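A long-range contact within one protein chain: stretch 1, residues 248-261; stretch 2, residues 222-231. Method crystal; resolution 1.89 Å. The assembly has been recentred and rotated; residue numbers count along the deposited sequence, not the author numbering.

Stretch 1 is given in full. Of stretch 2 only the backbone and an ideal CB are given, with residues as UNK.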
# COMPACT_ATOMS: atom_id res chain seq x y z
N GLY A 248 -16.77 -9.25 -4.91
CA GLY A 248 -16.58 -8.27 -3.85
C GLY A 248 -16.95 -6.86 -4.27
O GLY A 248 -17.39 -6.05 -3.45
N VAL A 249 -16.78 -6.56 -5.55
CA VAL A 249 -17.09 -5.23 -6.06
C VAL A 249 -18.59 -5.01 -6.15
O VAL A 249 -19.12 -3.98 -5.70
CB VAL A 249 -16.43 -5.00 -7.44
CG1 VAL A 249 -16.80 -3.64 -7.98
CG2 VAL A 249 -14.90 -5.13 -7.32
N TYR A 250 -19.30 -5.98 -6.72
CA TYR A 250 -20.76 -5.86 -6.82
C TYR A 250 -21.47 -5.95 -5.46
O TYR A 250 -22.57 -5.40 -5.29
CB TYR A 250 -21.29 -6.92 -7.79
CG TYR A 250 -20.95 -6.52 -9.21
CD1 TYR A 250 -21.55 -5.42 -9.80
CD2 TYR A 250 -20.00 -7.22 -9.94
CE1 TYR A 250 -21.24 -5.03 -11.08
CE2 TYR A 250 -19.67 -6.83 -11.22
CZ TYR A 250 -20.31 -5.74 -11.78
OH TYR A 250 -19.98 -5.35 -13.06
N ILE A 251 -20.84 -6.61 -4.50
CA ILE A 251 -21.41 -6.64 -3.14
C ILE A 251 -21.38 -5.22 -2.54
O ILE A 251 -22.38 -4.77 -1.98
CB ILE A 251 -20.64 -7.62 -2.21
CG1 ILE A 251 -20.93 -9.07 -2.59
CG2 ILE A 251 -20.98 -7.36 -0.74
CD1 ILE A 251 -20.08 -10.09 -1.81
N LEU A 252 -20.26 -4.52 -2.68
CA LEU A 252 -20.15 -3.13 -2.22
C LEU A 252 -21.15 -2.21 -2.93
O LEU A 252 -21.77 -1.37 -2.29
CB LEU A 252 -18.73 -2.57 -2.43
CG LEU A 252 -17.64 -3.03 -1.46
CD1 LEU A 252 -16.25 -2.79 -2.06
CD2 LEU A 252 -17.78 -2.26 -0.13
N GLU A 253 -21.30 -2.36 -4.25
CA GLU A 253 -22.28 -1.55 -4.96
C GLU A 253 -23.71 -1.84 -4.47
O GLU A 253 -24.57 -0.94 -4.40
CB GLU A 253 -22.19 -1.77 -6.48
CG GLU A 253 -22.99 -0.71 -7.26
CD GLU A 253 -22.86 -0.80 -8.76
OE1 GLU A 253 -23.65 -0.13 -9.45
OE2 GLU A 253 -21.97 -1.53 -9.25
N ALA A 254 -23.97 -3.09 -4.11
CA ALA A 254 -25.25 -3.47 -3.54
C ALA A 254 -25.50 -2.79 -2.19
O ALA A 254 -26.60 -2.30 -1.93
CB ALA A 254 -25.35 -4.98 -3.41
N LYS A 255 -24.47 -2.78 -1.34
CA LYS A 255 -24.58 -2.19 -0.01
C LYS A 255 -24.79 -0.68 -0.10
O LYS A 255 -25.54 -0.10 0.69
CB LYS A 255 -23.33 -2.51 0.82
CG LYS A 255 -23.45 -3.85 1.57
CD LYS A 255 -22.13 -4.56 1.72
CE LYS A 255 -22.02 -5.27 3.06
NZ LYS A 255 -23.11 -6.22 3.37
N TYR A 256 -24.13 -0.05 -1.07
CA TYR A 256 -24.34 1.36 -1.37
C TYR A 256 -25.81 1.67 -1.76
O TYR A 256 -26.44 2.59 -1.20
CB TYR A 256 -23.39 1.79 -2.49
CG TYR A 256 -23.72 3.15 -3.07
CD1 TYR A 256 -23.40 4.32 -2.38
CD2 TYR A 256 -24.37 3.26 -4.29
CE1 TYR A 256 -23.72 5.56 -2.91
CE2 TYR A 256 -24.69 4.49 -4.82
CZ TYR A 256 -24.37 5.64 -4.12
OH TYR A 256 -24.68 6.85 -4.66
N GLU A 257 -26.33 0.90 -2.72
CA GLU A 257 -27.72 1.07 -3.16
C GLU A 257 -28.71 0.87 -2.01
O GLU A 257 -29.66 1.63 -1.85
CB GLU A 257 -28.06 0.11 -4.31
CG GLU A 257 -27.36 0.44 -5.61
CD GLU A 257 -27.85 1.75 -6.23
OE1 GLU A 257 -27.17 2.24 -7.17
OE2 GLU A 257 -28.92 2.27 -5.81
N LEU A 258 -28.47 -0.17 -1.21
CA LEU A 258 -29.26 -0.43 -0.01
C LEU A 258 -29.20 0.72 1.00
O LEU A 258 -30.23 1.28 1.38
CB LEU A 258 -28.76 -1.69 0.68
CG LEU A 258 -29.59 -2.95 0.79
CD1 LEU A 258 -29.02 -3.75 1.94
CD2 LEU A 258 -31.06 -2.65 1.00
N ILE A 259 -28.00 1.02 1.48
CA ILE A 259 -27.82 1.94 2.59
C ILE A 259 -28.03 3.38 2.17
O ILE A 259 -28.71 4.15 2.87
CB ILE A 259 -26.42 1.83 3.22
CG1 ILE A 259 -26.21 0.44 3.83
CG2 ILE A 259 -26.20 2.93 4.26
CD1 ILE A 259 -24.86 0.26 4.47
N HIS A 260 -27.45 3.77 1.04
CA HIS A 260 -27.53 5.17 0.67
C HIS A 260 -28.80 5.53 -0.12
O HIS A 260 -29.37 6.60 0.08
CB HIS A 260 -26.30 5.58 -0.13
CG HIS A 260 -26.22 7.05 -0.36
ND1 HIS A 260 -26.12 7.96 0.68
CD2 HIS A 260 -26.23 7.79 -1.49
CE1 HIS A 260 -26.07 9.18 0.19
NE2 HIS A 260 -26.14 9.11 -1.12
N ASN A 261 -29.25 4.66 -1.02
CA ASN A 261 -30.41 5.03 -1.81
C ASN A 261 -31.69 4.32 -1.37
O ASN A 261 -32.76 4.62 -1.88
CB ASN A 261 -30.15 4.76 -3.29
CG ASN A 261 -29.14 5.72 -3.88
OD1 ASN A 261 -29.07 6.88 -3.50
ND2 ASN A 261 -28.35 5.23 -4.80
N UNK A 222 -19.03 8.92 3.37
CA UNK A 222 -18.45 9.83 2.40
C UNK A 222 -18.87 9.36 1.01
O UNK A 222 -18.06 8.83 0.25
CB UNK A 222 -16.93 9.89 2.53
N UNK A 223 -20.15 9.53 0.69
CA UNK A 223 -20.71 8.84 -0.47
C UNK A 223 -20.42 9.52 -1.81
O UNK A 223 -20.70 8.94 -2.88
CB UNK A 223 -22.22 8.71 -0.29
N UNK A 224 -19.85 10.72 -1.78
CA UNK A 224 -19.49 11.41 -3.02
C UNK A 224 -18.49 10.57 -3.81
O UNK A 224 -17.55 10.02 -3.24
CB UNK A 224 -18.91 12.79 -2.72
N UNK A 225 -18.72 10.47 -5.12
CA UNK A 225 -17.87 9.70 -6.04
C UNK A 225 -17.84 8.18 -5.78
O UNK A 225 -16.94 7.49 -6.29
CB UNK A 225 -16.44 10.24 -5.96
N UNK A 226 -18.80 7.65 -5.01
CA UNK A 226 -18.76 6.23 -4.67
C UNK A 226 -18.79 5.35 -5.93
O UNK A 226 -18.03 4.39 -6.04
CB UNK A 226 -19.93 5.88 -3.75
N UNK A 227 -19.65 5.69 -6.89
CA UNK A 227 -19.75 4.89 -8.11
C UNK A 227 -18.53 5.10 -8.99
O UNK A 227 -18.21 4.26 -9.83
CB UNK A 227 -21.02 5.24 -8.88
N UNK A 228 -17.82 6.21 -8.79
CA UNK A 228 -16.57 6.42 -9.50
C UNK A 228 -15.52 5.44 -8.97
O UNK A 228 -14.69 4.90 -9.74
CB UNK A 228 -16.09 7.87 -9.35
N UNK A 229 -15.57 5.16 -7.67
CA UNK A 229 -14.70 4.14 -7.10
C UNK A 229 -15.08 2.75 -7.63
O UNK A 229 -14.20 1.96 -7.98
CB UNK A 229 -14.78 4.17 -5.57
N UNK A 230 -16.38 2.46 -7.72
CA UNK A 230 -16.81 1.18 -8.29
C UNK A 230 -16.29 1.03 -9.71
O UNK A 230 -15.80 -0.03 -10.10
CB UNK A 230 -18.34 1.06 -8.27
N UNK A 231 -16.40 2.11 -10.47
CA UNK A 231 -15.98 2.12 -11.87
C UNK A 231 -14.49 1.82 -12.03
O UNK A 231 -14.06 1.10 -12.95
CB UNK A 231 -16.30 3.48 -12.50

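Position 222 lies before the turn, with nothing of stretch 1 within 5.5 Å of its ideal CB. The contact sets no rule here, and many residues would do; it is Ser222.

At position 223 CA-to-CB points toward stretch 1, and the ideal CB sits 3.9 Å from His260 CE1 and 4.4 Å from Tyr256 CE1. The nearby His260 and Tyr256 rings invite something flat or broadly apolar: an aromatic, leucine or methionine. The residue is Phe223, chi1 m. Its ring makes an offset stack with His260, centroids 4.2 Å apart, and the two exchange CH-pi contacts: Phe223 CB lies over the imidazole face and His260 CB over the phenyl face. Phe223 CD1 meets the edge of the Tyr256 ring, 3.6 Å from Tyr256 CD1, while Phe223 CZ reaches Ile259 CG2 at 4.4 Å.

Positions 224 and 225 are the middle of a type II turn. CA-to-CB at 224 points away, so a long polar chain fits: Lys224. At 225, phi/psi of 65/16 is a left-handed conformation that favours glycine, asparagine or aspartate, and the site directly precedes a helix. Asp225 is there, although its side chain makes no capping bond.

Position 226 begins the helix with CA-to-CB toward stretch 1, its ideal CB 3.9 Å from Tyr256 CE1. Between the Tyr256 ring and the backbone of Leu252 and Glu253 there is room for a large apolar group; leucine, methionine or an aromatic could use it. Phe226, chi1 t, lays its ring nearly parallel to that of Tyr256 (8°), but slid so that they barely overlap. Phe226 CE1 packs 3.3 Å from Tyr256 CB, and Phe226 CZ reaches Leu252 O at 3.8 Å.

From 227 CA-to-CB runs sideways, and only a side chain with some length could turn back to stretch 1. Leucine or methionine would suit, or a lysine or arginine, since the Glu253 carboxylate is in reach. Leu227 does so, bringing CD2 to 3.9 Å from Tyr256 CE2 and 4.1 Å from Glu253 OE1.

Positions 228 and 229 find no partner in stretch 1, so the contact leaves them free: Thr228 and Val229.

At 230 CA-to-CB points toward stretch 1 again, one helical turn after 226. Val249 and Leu252 offer an apolar patch, while the Glu253 carboxylate could also accept a bond from a polar chain. Ile230 takes the apolar option: CD1 lies 4.3 Å from Leu252 CB, CG2 4.1 Å from Val249 CG1 and 3.4 Å from Glu253 OE2.

Position 231 points away and tolerates polarity: Asp231.

Stretch 2 (222-231) SFKDFLTVID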
# COMPACT_ATOMS: atom_id res chain seq x y z
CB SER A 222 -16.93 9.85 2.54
OG SER A 222 -16.32 10.67 1.55
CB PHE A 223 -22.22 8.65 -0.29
CG PHE A 223 -22.57 7.57 0.71
CD1 PHE A 223 -22.31 6.25 0.42
CD2 PHE A 223 -23.12 7.89 1.93
CE1 PHE A 223 -22.61 5.26 1.33
CE2 PHE A 223 -23.43 6.91 2.84
CZ PHE A 223 -23.18 5.58 2.54
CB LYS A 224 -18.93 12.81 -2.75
CG LYS A 224 -17.62 12.83 -1.95
CD LYS A 224 -16.76 14.04 -2.34
CE LYS A 224 -15.69 14.33 -1.29
NZ LYS A 224 -16.30 14.80 -0.02
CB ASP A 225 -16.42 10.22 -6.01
CG ASP A 225 -16.30 11.64 -6.54
OD1 ASP A 225 -16.22 11.81 -7.78
OD2 ASP A 225 -16.30 12.58 -5.72
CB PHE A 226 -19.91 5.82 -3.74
CG PHE A 226 -19.82 4.38 -3.26
CD1 PHE A 226 -20.38 3.34 -4.01
CD2 PHE A 226 -19.18 4.07 -2.08
CE1 PHE A 226 -20.28 2.03 -3.58
CE2 PHE A 226 -19.08 2.75 -1.64
CZ PHE A 226 -19.64 1.73 -2.40
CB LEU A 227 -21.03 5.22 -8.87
CG LEU A 227 -22.34 4.89 -8.15
CD1 LEU A 227 -23.54 5.30 -9.00
CD2 LEU A 227 -22.39 3.40 -7.82
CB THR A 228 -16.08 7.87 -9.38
OG1 THR A 228 -17.03 8.72 -10.03
CG2 THR A 228 -14.75 8.04 -10.08
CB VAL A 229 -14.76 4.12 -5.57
CG1 VAL A 229 -13.90 3.01 -5.02
CG2 VAL A 229 -14.31 5.47 -5.01
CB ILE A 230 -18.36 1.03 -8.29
CG1 ILE A 230 -18.90 1.07 -6.85
CG2 ILE A 230 -18.79 -0.25 -9.04
CD1 ILE A 230 -18.40 -0.08 -5.97
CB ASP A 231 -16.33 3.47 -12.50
CG ASP A 231 -17.81 3.58 -12.86
OD1 ASP A 231 -18.44 2.54 -13.09
OD2 ASP A 231 -18.34 4.71 -12.92
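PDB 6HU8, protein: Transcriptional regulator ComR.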